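Local coordinates for extracellular solute-binding protein family 1 (Arthrobacter chlorophenolicus, PDB 4R2F), which probably serves as the sugar-binding component of an ABC-type importer and is seen here holding the disaccharide laminaribiose, at residues Gly205-Ile210 against Lys378-Gln383; Met212-Gly217 against Ala305-Pro310; Gly219-Asp224 against Ala392-Gly397; Gly225-Leu230 against Thr423-Val428. One frame throughout, in Å; residues are numbered along the deposited sequence.

Contact 1: Gly205-Ile210 against Lys378-Gln383; sequences GNHLMI and KTFASQ. With BGC (beta-D-glucopyranose), chain B.
H207 and I210, three residues apart on one side of helix 204-215, both lean on the ring of F380, which is carried by the loop after strand 377-378. The histidine is best followed outward. Its CB puts CG anti to the carbonyl carbon (chi1 -62°), which swings the imidazole off the helix and past the phenyl group at roughly a right angle. Beyond CG the ring forks: CD2 comes to 4.0 Å from F380 CZ, while on the other branch ND1 is hydrogen-bonded to R156 NE. CE1 passes 3.3 Å from O5 of the glucose. At the tip, NE2 donates to the glucose O6 over 2.8 Å, and the bond is nearly straight at 172°. With both nitrogens engaged, the rotation of the ring is fixed.

I210 meets the phenyl ring with both of its branches: CG1 is 3.8 Å from F380 CE1, and the CG2 methyl is equally close to F380 CD1. The phenylalanine itself rides on a type I beta turn from T379 to S382, closed by S382 N to T379 O, and T379 OG1 accepts from A381 N in an ST turn. F380 on the turn thus packs against H207, which the helix supplies to the sugar pocket of this solute-binding protein.

Contact 2: Met212-Gly217 against Ala305-Pro310; sequences MMLNNG and AALIFP. With BGC (beta-D-glucopyranose), chain B.
N215 and A305 bring their CA atoms within 4.7 Å of each other, where the last turn of helix 204-215 meets the residue that leads into strand 306-316. The alanine methyl is small enough to let the backbones come this close: A305 CB lies 3.5 Å from L214 O and 4.0 Å from L214 CB. Further along the strand the contact passes to branched tips, L214 CD1 touching L307 CD1 at 4.0 Å as the two leucines cross at about a right angle. The L214 side chain gets there with CG anti to its carbonyl carbon, and L307 answers with CG anti to its own backbone N (chi1 174°).

The helix stops here in a Schellman motif. G217, with positive phi, is the C-prime residue, and its N returns to L214 O at 3.0 Å, so the carbonyl that rests on the alanine methyl is also part of the helix terminus.

Two residues beyond L307, on the same strand, F309 belongs to the sugar pocket. One face of its ring carries the glucose, whose C2 stands 3.8 Å above the plane and toward the rim, while O3 comes to 3.2 Å from F309 CD2. Putting an alanine here would probably take away the apolar platform under the glucose and open a gap beside the rings of H207 and F380. The latter meets F309 edge to face, and the imidazole meets it with planes about 40° apart.

Contact 3: Gly219-Asp224 against Ala392-Gly397; sequences GVFTKD and AALDGG. With BGC (beta-D-glucopyranose), chain B.
F221 and L394 reach for each other from opposite directions, the phenyl ring coming out of the loop between helices 204-215 and 232-246 and the leucine out of helix 389-396. The ring carbon F221 CE1 comes to 3.9 Å from L394 CD2. V220 adds a second touch to the same methyl, its CG2 lying 4.3 Å away. The other valine branch is turned back on its neighbour: V220 CG1 stands 3.7 Å above one face of the F221 ring, toward the rim, and so helps to set the tilt of the ring. F421 and L425 of helix 414-428 also pack on L394.

The next residue of the helix points elsewhere. D395 holds its carboxylate anti to the backbone N (chi1 -179°) and gives one oxygen to each of two hydroxyls of the glucose. OD1 accepts from O6 at 2.5 Å, and OD2 accepts from O4 at the same distance of 2.5 Å. A leucine in its place would probably leave both hydroxyls without their acceptor and the sugar freer to turn. O6 also accepts a hydrogen bond from the imidazole of H207, so it may be polarised between donor and acceptor.

Successive residues thus split the work: a purely apolar contact fastens the helix to the loop, and a carboxylate accepting from O4 and O6 at once is consistent with recognition of that pair of hydroxyls.

Contact 4: Gly225-Leu230 against Thr423-Val428; sequences GELDVL and TGLKSV
L227 and V229 pack on L425 and K426 in a small apolar contact, partly buried and remote from the sugar, that lays the loop before helix 232-246 along the last turns of helix 414-428. The side chains of L227 and V229 both set out toward that helix, V229 using one methyl and L227 both. L227 CD2 approaches L425 CD1 at 4.2 Å. V229 CG2 comes to 4.1 Å from that same methyl, so two loop side chains converge on one methyl of L425.

The other L227 methyl serves the lysine. K426 runs out fully extended beyond CG and slides past L227 in the opposite direction, with L227 CD1 3.8 Å from K426 CG and 4.1 Å from K426 CE. What the leucine touches is therefore the aliphatic shaft; the ammonium end goes on to a salt bridge with D422, one turn back on the helix. Within the helix, S427 OG donates to T423 O at 3.0 Å, and S427 N reaches the same oxygen from the other face of its plane, giving this carbonyl two donors.

Other neighbours extend the apolar layer. V229 also rests on L418 and F421 of helix 414-428, while L227 packs back on V220 and F221 of its own loop. V229 O accepts from N234 ND2, tying the loop to the start of helix 232-246.

Overall arrangement
Three of the four contacts reach the sugar, and the centre of contact 4 lies about 21 Å from the chain's centre. Contacts 1 and 2 share helix 204-215 and have centres about 5 Å apart; K378 N lies 2.7 Å from A306 O, a probable hydrogen bond between the parallel strands. Contact 3 lies about 8 Å from contact 1, joined by Q383 N to F221 O at 2.9 Å. Contact 4 is about 8 Å beyond contact 3, through V220 O and D228 N at 2.8 Å. Contacts 1 to 3 each lend one residue to the same glucose: H207, F309 and D395. Contact 4 lends none, the L425 side chain being about 12 Å from a bound glucose.

Contact 1: Gly205-Ile210 against Lys378-Gln383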
loop_
_atom_site.group_PDB
_atom_site.type_symbol
_atom_site.label_atom_id
_atom_site.label_comp_id
_atom_site.label_asym_id
_atom_site.label_seq_id
_atom_site.Cartn_x
_atom_site.Cartn_y
_atom_site.Cartn_z
ATOM N N GLY A 205 7.997 -1.840 5.846
ATOM C CA GLY A 205 9.168 -2.699 5.678
ATOM C C GLY A 205 8.918 -3.807 4.681
ATOM O O GLY A 205 9.765 -4.066 3.813
ATOM N N ASN A 206 7.767 -4.467 4.819
ATOM C CA ASN A 206 7.332 -5.496 3.859
ATOM C C ASN A 206 7.373 -4.925 2.458
ATOM O O ASN A 206 7.840 -5.566 1.520
ATOM C CB ASN A 206 5.897 -5.936 4.141
ATOM C CG ASN A 206 5.751 -6.785 5.384
ATOM O OD1 ASN A 206 4.640 -7.152 5.744
ATOM N ND2 ASN A 206 6.856 -7.156 6.003
ATOM N N HIS A 207 6.892 -3.693 2.317
ATOM C CA HIS A 207 6.708 -3.128 1.006
ATOM C C HIS A 207 8.036 -2.751 0.394
ATOM O O HIS A 207 8.216 -2.854 -0.816
ATOM C CB HIS A 207 5.792 -1.920 1.071
ATOM C CG HIS A 207 4.416 -2.239 1.565
ATOM N ND1 HIS A 207 3.492 -1.268 1.880
ATOM C CD2 HIS A 207 3.798 -3.431 1.775
ATOM C CE1 HIS A 207 2.367 -1.843 2.274
ATOM N NE2 HIS A 207 2.528 -3.155 2.213
ATOM N N LEU A 208 8.952 -2.314 1.251
ATOM C CA LEU A 208 10.299 -2.023 0.865
ATOM C C LEU A 208 10.964 -3.270 0.285
ATOM O O LEU A 208 11.659 -3.173 -0.702
ATOM C CB LEU A 208 11.101 -1.513 2.067
ATOM C CG LEU A 208 12.529 -1.082 1.780
ATOM C CD1 LEU A 208 12.624 -0.035 0.667
ATOM C CD2 LEU A 208 13.178 -0.582 3.060
ATOM N N MET A 209 10.765 -4.429 0.906
ATOM C CA MET A 209 11.442 -5.673 0.447
ATOM C C MET A 209 11.068 -5.892 -1.025
ATOM O O MET A 209 11.939 -5.989 -1.914
ATOM C CB MET A 209 11.044 -6.890 1.300
ATOM C CG MET A 209 11.470 -6.891 2.780
ATOM S SD MET A 209 13.233 -6.734 3.140
ATOM C CE MET A 209 13.370 -4.988 3.467
ATOM N N ILE A 210 9.766 -5.852 -1.283
ATOM C CA ILE A 210 9.251 -6.106 -2.617
ATOM C C ILE A 210 9.556 -4.954 -3.552
ATOM O O ILE A 210 9.942 -5.196 -4.693
ATOM C CB ILE A 210 7.732 -6.386 -2.640
ATOM C CG1 ILE A 210 7.347 -7.462 -1.627
ATOM C CG2 ILE A 210 7.290 -6.803 -4.051
ATOM C CD1 ILE A 210 7.971 -8.808 -1.879
ATOM N N LYS A 378 4.228 -0.955 -10.497
ATOM C CA LYS A 378 3.952 -2.396 -10.582
ATOM C C LYS A 378 3.369 -2.886 -9.252
ATOM O O LYS A 378 3.553 -2.250 -8.206
ATOM C CB LYS A 378 5.250 -3.127 -10.870
ATOM C CG LYS A 378 5.752 -2.958 -12.304
ATOM C CD LYS A 378 7.221 -3.346 -12.390
ATOM C CE LYS A 378 7.758 -3.369 -13.816
ATOM N NZ LYS A 378 7.549 -4.692 -14.458
ATOM N N THR A 379 2.660 -4.003 -9.281
ATOM C CA THR A 379 2.083 -4.555 -8.080
ATOM C C THR A 379 2.890 -5.758 -7.610
ATOM O O THR A 379 3.848 -6.185 -8.245
ATOM C CB THR A 379 0.614 -5.006 -8.276
ATOM O OG1 THR A 379 0.562 -6.213 -9.074
ATOM C CG2 THR A 379 -0.234 -3.887 -8.895
ATOM N N PHE A 380 2.468 -6.307 -6.485
ATOM C CA PHE A 380 2.998 -7.577 -5.974
ATOM C C PHE A 380 2.919 -8.740 -6.984
ATOM O O PHE A 380 3.614 -9.728 -6.794
ATOM C CB PHE A 380 2.214 -7.987 -4.730
ATOM C CG PHE A 380 2.710 -7.387 -3.423
ATOM C CD1 PHE A 380 3.608 -6.327 -3.366
ATOM C CD2 PHE A 380 2.208 -7.889 -2.233
ATOM C CE1 PHE A 380 4.015 -5.817 -2.139
ATOM C CE2 PHE A 380 2.624 -7.387 -1.010
ATOM C CZ PHE A 380 3.513 -6.350 -0.968
ATOM N N ALA A 381 2.055 -8.661 -8.009
ATOM C CA ALA A 381 1.961 -9.734 -9.028
ATOM C C ALA A 381 3.195 -9.856 -9.908
ATOM O O ALA A 381 3.422 -10.893 -10.550
ATOM C CB ALA A 381 0.727 -9.532 -9.910
ATOM N N SER A 382 3.984 -8.793 -9.961
ATOM C CA SER A 382 5.129 -8.735 -10.846
ATOM C C SER A 382 6.026 -9.939 -10.634
ATOM O O SER A 382 6.285 -10.337 -9.504
ATOM C CB SER A 382 5.931 -7.455 -10.623
ATOM O OG SER A 382 5.199 -6.334 -11.078
ATOM N N GLN A 383 6.490 -10.522 -11.723
ATOM C CA GLN A 383 6.397 -9.945 -13.073
ATOM C C GLN A 383 5.149 -10.338 -13.870
ATOM O O GLN A 383 5.065 -10.048 -15.047
ATOM C CB GLN A 383 7.610 -10.379 -13.896
ATOM C CG GLN A 383 8.911 -10.385 -13.128
ATOM C CD GLN A 383 10.057 -9.899 -13.976
ATOM O OE1 GLN A 383 10.261 -8.694 -14.140
ATOM N NE2 GLN A 383 10.808 -10.835 -14.532
HETATM C C2 BGC B . -1.756 -1.303 1.255
HETATM C C3 BGC B . -2.676 -2.514 1.090
HETATM C C4 BGC B . -2.008 -3.755 1.666
HETATM C C5 BGC B . -1.601 -3.505 3.112
HETATM C C6 BGC B . -0.812 -4.684 3.697
HETATM C C1 BGC B . -1.523 -1.156 2.749
HETATM O O2 BGC B . -2.349 -0.129 0.713
HETATM O O3 BGC B . -2.985 -2.720 -0.288
HETATM O O4 BGC B . -2.929 -4.838 1.667
HETATM O O5 BGC B . -0.810 -2.316 3.208
HETATM O O6 BGC B . 0.440 -4.903 3.011
#

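Contact 2: Met212-Gly217 against Ala305-Pro310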
loop_
_atom_site.group_PDB
_atom_site.type_symbol
_atom_site.label_atom_id
_atom_site.label_comp_id
_atom_site.label_asym_id
_atom_site.label_seq_id
_atom_site.Cartn_x
_atom_site.Cartn_y
_atom_site.Cartn_z
ATOM N N MET A 212 12.166 -3.099 -3.589
ATOM C CA MET A 212 13.562 -3.132 -4.041
ATOM C C MET A 212 13.815 -4.264 -5.030
ATOM O O MET A 212 14.616 -4.097 -5.966
ATOM C CB MET A 212 14.562 -3.171 -2.883
ATOM C CG MET A 212 14.528 -1.906 -2.018
ATOM S SD MET A 212 15.090 -0.391 -2.824
ATOM C CE MET A 212 16.817 -0.714 -2.676
ATOM N N MET A 213 13.126 -5.380 -4.854
ATOM C CA MET A 213 13.176 -6.473 -5.852
ATOM C C MET A 213 12.662 -5.928 -7.192
ATOM O O MET A 213 13.312 -6.080 -8.223
ATOM C CB MET A 213 12.340 -7.695 -5.405
ATOM C CG MET A 213 12.866 -8.483 -4.193
ATOM S SD MET A 213 11.735 -9.792 -3.669
ATOM C CE MET A 213 11.988 -9.798 -1.934
ATOM N N LEU A 214 11.509 -5.260 -7.180
ATOM C CA LEU A 214 10.944 -4.712 -8.430
ATOM C C LEU A 214 11.866 -3.699 -9.079
ATOM O O LEU A 214 12.060 -3.706 -10.286
ATOM C CB LEU A 214 9.582 -4.078 -8.160
ATOM C CG LEU A 214 8.506 -5.028 -7.647
ATOM C CD1 LEU A 214 7.208 -4.254 -7.517
ATOM C CD2 LEU A 214 8.309 -6.231 -8.535
ATOM N N ASN A 215 12.476 -2.861 -8.249
ATOM C CA ASN A 215 13.414 -1.857 -8.709
ATOM C C ASN A 215 14.640 -2.469 -9.392
ATOM O O ASN A 215 15.262 -1.826 -10.215
ATOM C CB ASN A 215 13.812 -0.989 -7.522
ATOM C CG ASN A 215 14.425 0.339 -7.906
ATOM O OD1 ASN A 215 14.810 0.588 -9.050
ATOM N ND2 ASN A 215 14.532 1.210 -6.920
ATOM N N ASN A 216 14.970 -3.716 -9.091
ATOM C CA ASN A 216 16.081 -4.370 -9.768
ATOM C C ASN A 216 15.650 -5.344 -10.860
ATOM O O ASN A 216 16.414 -6.248 -11.217
ATOM C CB ASN A 216 16.912 -5.128 -8.739
ATOM C CG ASN A 216 18.320 -5.441 -9.226
ATOM O OD1 ASN A 216 18.922 -4.675 -9.981
ATOM N ND2 ASN A 216 18.871 -6.552 -8.737
ATOM N N GLY A 217 14.442 -5.174 -11.394
ATOM C CA GLY A 217 13.943 -6.055 -12.442
ATOM C C GLY A 217 13.527 -7.422 -11.930
ATOM O O GLY A 217 13.323 -8.326 -12.708
ATOM N N ALA A 305 11.328 1.040 -11.142
ATOM C CA ALA A 305 9.982 0.605 -10.759
ATOM C C ALA A 305 9.475 1.361 -9.538
ATOM O O ALA A 305 10.266 1.815 -8.712
ATOM C CB ALA A 305 9.954 -0.886 -10.491
ATOM N N ALA A 306 8.148 1.493 -9.458
ATOM C CA ALA A 306 7.445 1.945 -8.260
ATOM C C ALA A 306 6.465 0.856 -7.859
ATOM O O ALA A 306 5.957 0.128 -8.710
ATOM C CB ALA A 306 6.691 3.248 -8.525
ATOM N N LEU A 307 6.243 0.725 -6.559
ATOM C CA LEU A 307 5.300 -0.249 -6.005
ATOM C C LEU A 307 3.951 0.440 -5.806
ATOM O O LEU A 307 3.897 1.549 -5.278
ATOM C CB LEU A 307 5.812 -0.769 -4.685
ATOM C CG LEU A 307 4.887 -1.694 -3.906
ATOM C CD1 LEU A 307 4.587 -2.938 -4.744
ATOM C CD2 LEU A 307 5.539 -2.087 -2.602
ATOM N N ILE A 308 2.879 -0.219 -6.246
ATOM C CA ILE A 308 1.516 0.289 -6.106
ATOM C C ILE A 308 0.541 -0.818 -5.675
ATOM O O ILE A 308 0.709 -1.985 -6.051
ATOM C CB ILE A 308 1.066 0.972 -7.417
ATOM C CG1 ILE A 308 -0.059 1.982 -7.166
ATOM C CG2 ILE A 308 0.653 -0.051 -8.481
ATOM C CD1 ILE A 308 -0.287 2.880 -8.381
ATOM N N PHE A 309 -0.452 -0.426 -4.859
ATOM C CA PHE A 309 -1.521 -1.294 -4.349
ATOM C C PHE A 309 -2.859 -0.793 -4.902
ATOM O O PHE A 309 -3.236 0.356 -4.681
ATOM C CB PHE A 309 -1.570 -1.320 -2.820
ATOM C CG PHE A 309 -0.337 -1.883 -2.210
ATOM C CD1 PHE A 309 0.763 -1.068 -1.997
ATOM C CD2 PHE A 309 -0.250 -3.231 -1.897
ATOM C CE1 PHE A 309 1.946 -1.581 -1.463
ATOM C CE2 PHE A 309 0.923 -3.756 -1.353
ATOM C CZ PHE A 309 2.021 -2.923 -1.154
ATOM N N PRO A 310 -3.576 -1.662 -5.627
ATOM C CA PRO A 310 -4.886 -1.340 -6.159
ATOM C C PRO A 310 -5.977 -1.565 -5.134
ATOM O O PRO A 310 -6.693 -2.567 -5.185
ATOM C CB PRO A 310 -5.025 -2.338 -7.307
ATOM C CG PRO A 310 -4.310 -3.543 -6.832
ATOM C CD PRO A 310 -3.165 -3.036 -5.982
HETATM C C2 BGC B . -1.756 -1.303 1.255
HETATM C C3 BGC B . -2.676 -2.514 1.090
HETATM C C4 BGC B . -2.008 -3.755 1.666
HETATM C C5 BGC B . -1.601 -3.505 3.112
HETATM C C6 BGC B . -0.812 -4.684 3.697
HETATM C C1 BGC B . -1.523 -1.156 2.749
HETATM O O2 BGC B . -2.349 -0.129 0.713
HETATM O O3 BGC B . -2.985 -2.720 -0.288
HETATM O O4 BGC B . -2.929 -4.838 1.667
HETATM O O5 BGC B . -0.810 -2.316 3.208
HETATM O O6 BGC B . 0.440 -4.903 3.011
#

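Contact 3: Gly219-Asp224 against Ala392-Gly397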
loop_
_atom_site.group_PDB
_atom_site.type_symbol
_atom_site.label_atom_id
_atom_site.label_comp_id
_atom_site.label_asym_id
_atom_site.label_seq_id
_atom_site.Cartn_x
_atom_site.Cartn_y
_atom_site.Cartn_z
ATOM N N GLY A 219 11.188 -9.602 -8.630
ATOM C CA GLY A 219 9.811 -9.811 -8.223
ATOM C C GLY A 219 9.584 -11.181 -7.673
ATOM O O GLY A 219 10.406 -12.077 -7.853
ATOM N N VAL A 220 8.473 -11.355 -6.976
ATOM C CA VAL A 220 8.164 -12.646 -6.391
ATOM C C VAL A 220 7.804 -13.703 -7.450
ATOM O O VAL A 220 8.003 -14.902 -7.222
ATOM C CB VAL A 220 7.026 -12.519 -5.361
ATOM C CG1 VAL A 220 6.578 -13.886 -4.884
ATOM C CG2 VAL A 220 7.452 -11.623 -4.194
ATOM N N PHE A 221 7.271 -13.262 -8.589
ATOM C CA PHE A 221 6.705 -14.178 -9.578
ATOM C C PHE A 221 7.352 -14.044 -10.951
ATOM O O PHE A 221 7.919 -12.996 -11.309
ATOM C CB PHE A 221 5.184 -13.978 -9.730
ATOM C CG PHE A 221 4.413 -14.082 -8.456
ATOM C CD1 PHE A 221 4.125 -12.942 -7.696
ATOM C CD2 PHE A 221 3.909 -15.301 -8.033
ATOM C CE1 PHE A 221 3.392 -13.054 -6.518
ATOM C CE2 PHE A 221 3.177 -15.403 -6.872
ATOM C CZ PHE A 221 2.914 -14.279 -6.110
ATOM N N THR A 222 7.261 -15.129 -11.734
ATOM C CA THR A 222 7.581 -15.082 -13.164
ATOM C C THR A 222 6.455 -14.377 -13.912
ATOM O O THR A 222 5.337 -14.237 -13.380
ATOM C CB THR A 222 7.681 -16.502 -13.778
ATOM O OG1 THR A 222 6.445 -17.203 -13.569
ATOM C CG2 THR A 222 8.827 -17.290 -13.173
ATOM N N LYS A 223 6.744 -13.987 -15.152
ATOM C CA LYS A 223 5.725 -13.514 -16.112
ATOM C C LYS A 223 4.419 -14.319 -16.109
ATOM O O LYS A 223 3.331 -13.744 -16.253
ATOM C CB LYS A 223 6.317 -13.512 -17.518
ATOM C CG LYS A 223 7.176 -12.297 -17.826
ATOM C CD LYS A 223 6.490 -11.378 -18.821
ATOM C CE LYS A 223 6.519 -11.991 -20.212
ATOM N NZ LYS A 223 6.177 -10.981 -21.240
ATOM N N ASP A 224 4.534 -15.639 -15.940
ATOM C CA ASP A 224 3.383 -16.560 -15.970
ATOM C C ASP A 224 2.747 -16.798 -14.604
ATOM O O ASP A 224 1.845 -17.642 -14.455
ATOM C CB ASP A 224 3.722 -17.907 -16.677
ATOM C CG ASP A 224 4.884 -18.679 -16.031
ATOM O OD1 ASP A 224 5.967 -18.099 -15.816
ATOM O OD2 ASP A 224 4.730 -19.895 -15.793
ATOM N N ALA A 392 -3.161 -12.339 -1.853
ATOM C CA ALA A 392 -3.698 -12.144 -0.524
ATOM C C ALA A 392 -2.812 -12.834 0.530
ATOM O O ALA A 392 -2.512 -12.249 1.583
ATOM C CB ALA A 392 -5.118 -12.653 -0.441
ATOM N N ALA A 393 -2.394 -14.063 0.251
ATOM C CA ALA A 393 -1.555 -14.839 1.205
ATOM C C ALA A 393 -0.140 -14.268 1.302
ATOM O O ALA A 393 0.439 -14.146 2.383
ATOM C CB ALA A 393 -1.507 -16.293 0.802
ATOM N N LEU A 394 0.391 -13.855 0.161
ATOM C CA LEU A 394 1.655 -13.172 0.148
ATOM C C LEU A 394 1.620 -11.921 1.010
ATOM O O LEU A 394 2.443 -11.756 1.892
ATOM C CB LEU A 394 2.065 -12.844 -1.277
ATOM C CG LEU A 394 3.175 -11.824 -1.460
ATOM C CD1 LEU A 394 4.465 -12.337 -0.860
ATOM C CD2 LEU A 394 3.370 -11.510 -2.941
ATOM N N ASP A 395 0.645 -11.061 0.762
ATOM C CA ASP A 395 0.570 -9.744 1.395
ATOM C C ASP A 395 0.298 -9.800 2.905
ATOM O O ASP A 395 0.936 -9.094 3.673
ATOM C CB ASP A 395 -0.533 -8.937 0.694
ATOM C CG ASP A 395 -0.694 -7.532 1.238
ATOM O OD1 ASP A 395 0.319 -6.821 1.363
ATOM O OD2 ASP A 395 -1.842 -7.125 1.499
ATOM N N GLY A 396 -0.642 -10.639 3.316
ATOM C CA GLY A 396 -1.099 -10.670 4.698
ATOM C C GLY A 396 -0.462 -11.721 5.597
ATOM O O GLY A 396 -0.731 -11.731 6.783
ATOM N N GLY A 397 0.365 -12.598 5.035
ATOM C CA GLY A 397 0.827 -13.780 5.758
ATOM C C GLY A 397 2.168 -13.622 6.461
ATOM O O GLY A 397 2.910 -12.644 6.280
HETATM C C2 BGC B . -1.756 -1.303 1.255
HETATM C C3 BGC B . -2.676 -2.514 1.090
HETATM C C4 BGC B . -2.008 -3.755 1.666
HETATM C C5 BGC B . -1.601 -3.505 3.112
HETATM C C6 BGC B . -0.812 -4.684 3.697
HETATM C C1 BGC B . -1.523 -1.156 2.749
HETATM O O2 BGC B . -2.349 -0.129 0.713
HETATM O O3 BGC B . -2.985 -2.720 -0.288
HETATM O O4 BGC B . -2.929 -4.838 1.667
HETATM O O5 BGC B . -0.810 -2.316 3.208
HETATM O O6 BGC B . 0.440 -4.903 3.011
#

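Contact 4: Gly225-Leu230 against Thr423-Val428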
loop_
_atom_site.group_PDB
_atom_site.type_symbol
_atom_site.label_atom_id
_atom_site.label_comp_id
_atom_site.label_asym_id
_atom_site.label_seq_id
_atom_site.Cartn_x
_atom_site.Cartn_y
_atom_site.Cartn_z
ATOM N N GLY A 225 3.175 -16.035 -13.595
ATOM C CA GLY A 225 2.533 -16.134 -12.288
ATOM C C GLY A 225 3.071 -17.260 -11.422
ATOM O O GLY A 225 2.469 -17.575 -10.386
ATOM N N GLU A 226 4.209 -17.845 -11.819
ATOM C CA GLU A 226 4.862 -18.874 -11.003
ATOM C C GLU A 226 5.841 -18.219 -10.044
ATOM O O GLU A 226 6.434 -17.181 -10.378
ATOM C CB GLU A 226 5.611 -19.904 -11.883
ATOM C CG GLU A 226 4.721 -20.769 -12.774
ATOM C CD GLU A 226 3.673 -21.561 -11.995
ATOM O OE1 GLU A 226 4.011 -22.198 -10.982
ATOM O OE2 GLU A 226 2.490 -21.541 -12.387
ATOM N N LEU A 227 6.037 -18.840 -8.883
ATOM C CA LEU A 227 7.027 -18.366 -7.915
ATOM C C LEU A 227 8.421 -18.371 -8.489
ATOM O O LEU A 227 8.838 -19.324 -9.132
ATOM C CB LEU A 227 6.988 -19.199 -6.641
ATOM C CG LEU A 227 5.806 -18.949 -5.707
ATOM C CD1 LEU A 227 5.759 -19.990 -4.601
ATOM C CD2 LEU A 227 5.871 -17.544 -5.101
ATOM N N ASP A 228 9.139 -17.278 -8.271
ATOM C CA ASP A 228 10.517 -17.152 -8.714
ATOM C C ASP A 228 11.346 -16.360 -7.669
ATOM O O ASP A 228 12.086 -15.426 -8.011
ATOM C CB ASP A 228 10.555 -16.459 -10.077
ATOM C CG ASP A 228 11.930 -16.505 -10.737
ATOM O OD1 ASP A 228 12.720 -17.427 -10.431
ATOM O OD2 ASP A 228 12.224 -15.601 -11.554
ATOM N N VAL A 229 11.236 -16.766 -6.413
ATOM C CA VAL A 229 11.794 -15.993 -5.292
ATOM C C VAL A 229 13.322 -15.908 -5.304
ATOM O O VAL A 229 13.900 -14.857 -5.031
ATOM C CB VAL A 229 11.294 -16.565 -3.967
ATOM C CG1 VAL A 229 11.927 -15.824 -2.784
ATOM C CG2 VAL A 229 9.783 -16.453 -3.931
ATOM N N LEU A 230 13.974 -16.998 -5.680
ATOM C CA LEU A 230 15.430 -17.054 -5.667
ATOM C C LEU A 230 16.072 -16.536 -6.945
ATOM O O LEU A 230 17.256 -16.735 -7.174
ATOM C CB LEU A 230 15.889 -18.486 -5.357
ATOM C CG LEU A 230 15.853 -18.759 -3.855
ATOM C CD1 LEU A 230 15.561 -20.223 -3.539
ATOM C CD2 LEU A 230 17.194 -18.299 -3.284
ATOM N N THR A 423 10.170 -21.027 0.820
ATOM C CA THR A 423 9.607 -22.149 1.511
ATOM C C THR A 423 8.343 -21.790 2.254
ATOM O O THR A 423 7.387 -22.562 2.235
ATOM C CB THR A 423 10.673 -22.756 2.455
ATOM O OG1 THR A 423 11.748 -23.243 1.641
ATOM C CG2 THR A 423 10.101 -23.873 3.297
ATOM N N GLY A 424 8.312 -20.638 2.916
ATOM C CA GLY A 424 7.096 -20.246 3.668
ATOM C C GLY A 424 5.894 -19.986 2.735
ATOM O O GLY A 424 4.747 -20.337 3.029
ATOM N N LEU A 425 6.188 -19.363 1.605
ATOM C CA LEU A 425 5.176 -19.090 0.596
ATOM C C LEU A 425 4.627 -20.389 0.002
ATOM O O LEU A 425 3.439 -20.480 -0.212
ATOM C CB LEU A 425 5.751 -18.205 -0.513
ATOM C CG LEU A 425 6.029 -16.743 -0.127
ATOM C CD1 LEU A 425 6.764 -16.035 -1.262
ATOM C CD2 LEU A 425 4.730 -16.018 0.232
ATOM N N LYS A 426 5.473 -21.398 -0.225
ATOM C CA LYS A 426 4.985 -22.689 -0.742
ATOM C C LYS A 426 4.072 -23.392 0.232
ATOM O O LYS A 426 3.150 -24.067 -0.193
ATOM C CB LYS A 426 6.131 -23.591 -1.209
ATOM C CG LYS A 426 6.683 -23.092 -2.528
ATOM C CD LYS A 426 8.010 -23.687 -2.941
ATOM C CE LYS A 426 8.498 -22.946 -4.172
ATOM N NZ LYS A 426 9.915 -23.239 -4.488
ATOM N N SER A 427 4.271 -23.179 1.530
ATOM C CA SER A 427 3.405 -23.770 2.510
ATOM C C SER A 427 1.990 -23.231 2.438
ATOM O O SER A 427 1.074 -23.909 2.879
ATOM C CB SER A 427 3.950 -23.536 3.902
ATOM O OG SER A 427 5.308 -23.895 3.930
ATOM N N VAL A 428 1.797 -22.009 1.922
ATOM C CA VAL A 428 0.468 -21.342 2.010
ATOM C C VAL A 428 -0.192 -21.002 0.668
ATOM O O VAL A 428 -1.405 -21.069 0.525
ATOM C CB VAL A 428 0.503 -20.062 2.902
ATOM C CG1 VAL A 428 0.795 -20.418 4.356
ATOM C CG2 VAL A 428 1.520 -19.060 2.386
#